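Long-range contact in Bacint_00347 (Bacteroides intestinalis DSM 17393, PDB 5MUM), which is a glycoside hydrolase built as a beta-propeller and probably acts as a rhamnosidase, removing rhamnose from glycans: residues L28-N33 and P422-V427. Sequence-based numbering, arbitrary orientation.
Sequences LVEVGN and PQPVYV
Leu-28 lies over one face of the Tyr-426 ring in a CH-pi contact, its CG 3.9 Å from the ring centroid and displaced toward the rim on the CD1 side. Tyr-426 chi1 of -59° sets CG beside its own backbone N, which brings CE1 to 3.8 Å from Glu-30 CB. The extended Glu-30 chain carries its carboxylate onward to Pro-424, OE2 lying 3.6 Å from CB of that proline. A water joins both polar ends, 2.7 Å from Tyr-426 OH and weakly bonded to Glu-30 OE1.

Beneath these side chains the antiparallel strands are zipped by reciprocal bonds between Val-29 and Val-427, with Val-29 N to Val-427 O at 2.7 Å. A beta bulge follows: Val-31 and Gly-32 together face Val-425, Val-31 N giving to Val-425 O (2.8 Å) and Val-425 N to Gly-32 O (2.7 Å). Val-31, with psi -62°, turns toward the partner strand, its CG2 4.1 Å from Val-427 CG2.

Val-29, Val-31 and Val-427 pack on Trp-80, and Val-31 and Val-425 on Ile-59 and Tyr-61 of strand 56-62. Strand 423-429 lies between 27-34 and 403-407, uniting the chain's two ends in one sheet, consistent with the "velcro" closure of beta-propellers.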
# COMPACT_ATOMS: atom_id res chain seq x y z
N LEU A 28 6.64 18.87 -9.23
CA LEU A 28 7.14 18.44 -7.93
C LEU A 28 6.77 19.52 -6.94
O LEU A 28 7.26 20.63 -7.05
CB LEU A 28 8.65 18.29 -8.03
CG LEU A 28 9.36 17.27 -7.19
CD1 LEU A 28 8.83 15.86 -7.38
CD2 LEU A 28 10.84 17.35 -7.53
N VAL A 29 5.90 19.23 -5.98
CA VAL A 29 5.44 20.24 -5.02
C VAL A 29 6.08 19.95 -3.69
O VAL A 29 5.76 18.95 -3.03
CB VAL A 29 3.91 20.22 -4.89
CG1 VAL A 29 3.42 21.28 -3.90
CG2 VAL A 29 3.25 20.39 -6.24
N GLU A 30 6.96 20.85 -3.25
CA GLU A 30 7.67 20.64 -2.00
C GLU A 30 6.73 20.79 -0.81
O GLU A 30 5.87 21.68 -0.79
CB GLU A 30 8.86 21.60 -1.90
CG GLU A 30 9.77 21.35 -0.71
CD GLU A 30 11.11 22.07 -0.85
OE1 GLU A 30 11.27 22.90 -1.78
OE2 GLU A 30 12.03 21.79 -0.06
N VAL A 31 6.90 19.90 0.17
CA VAL A 31 6.09 19.92 1.37
C VAL A 31 6.94 20.41 2.53
O VAL A 31 6.65 21.44 3.13
CB VAL A 31 5.52 18.53 1.68
CG1 VAL A 31 4.65 18.57 2.93
CG2 VAL A 31 4.72 18.01 0.48
N GLY A 32 7.99 19.67 2.85
CA GLY A 32 8.81 19.96 4.02
C GLY A 32 9.81 18.84 4.19
O GLY A 32 9.68 17.78 3.54
N ASN A 33 10.79 19.03 5.06
CA ASN A 33 11.86 18.07 5.22
C ASN A 33 11.41 16.90 6.07
O ASN A 33 10.75 17.09 7.10
CB ASN A 33 13.09 18.72 5.84
CG ASN A 33 13.85 19.63 4.87
OD1 ASN A 33 13.66 19.61 3.65
ND2 ASN A 33 14.77 20.41 5.43
N PRO A 422 17.97 15.19 6.58
CA PRO A 422 16.57 15.18 6.18
C PRO A 422 16.41 15.70 4.76
O PRO A 422 17.07 16.67 4.38
CB PRO A 422 15.93 16.14 7.16
CG PRO A 422 16.71 15.91 8.41
CD PRO A 422 18.13 15.77 7.93
N GLN A 423 15.58 15.04 3.97
CA GLN A 423 15.43 15.39 2.59
C GLN A 423 14.02 15.87 2.40
O GLN A 423 13.11 15.41 3.09
CB GLN A 423 15.74 14.22 1.66
CG GLN A 423 17.16 13.72 1.73
CD GLN A 423 18.18 14.77 1.28
OE1 GLN A 423 18.00 15.37 0.24
NE2 GLN A 423 19.22 14.98 2.07
N PRO A 424 13.83 16.82 1.48
CA PRO A 424 12.50 17.31 1.23
C PRO A 424 11.52 16.21 0.80
O PRO A 424 11.84 15.37 -0.06
CB PRO A 424 12.68 18.27 0.07
CG PRO A 424 14.14 18.63 0.04
CD PRO A 424 14.88 17.55 0.73
N VAL A 425 10.34 16.24 1.41
CA VAL A 425 9.18 15.50 0.93
C VAL A 425 8.50 16.30 -0.16
O VAL A 425 8.29 17.51 -0.03
CB VAL A 425 8.20 15.23 2.10
CG1 VAL A 425 6.89 14.61 1.64
CG2 VAL A 425 8.88 14.35 3.13
N TYR A 426 8.16 15.63 -1.26
CA TYR A 426 7.41 16.24 -2.34
C TYR A 426 6.15 15.48 -2.60
O TYR A 426 6.08 14.27 -2.35
CB TYR A 426 8.21 16.21 -3.63
CG TYR A 426 9.53 16.91 -3.60
CD1 TYR A 426 9.62 18.29 -3.84
CD2 TYR A 426 10.71 16.20 -3.37
CE1 TYR A 426 10.84 18.94 -3.84
CE2 TYR A 426 11.93 16.84 -3.35
CZ TYR A 426 11.99 18.20 -3.58
OH TYR A 426 13.21 18.79 -3.57
N VAL A 427 5.16 16.16 -3.14
CA VAL A 427 4.11 15.50 -3.88
C VAL A 427 4.47 15.70 -5.33
O VAL A 427 4.63 16.83 -5.78
CB VAL A 427 2.72 16.05 -3.60
CG1 VAL A 427 1.68 15.37 -4.49
CG2 VAL A 427 2.41 15.85 -2.12
O HOH W 1 13.47 21.39 -2.92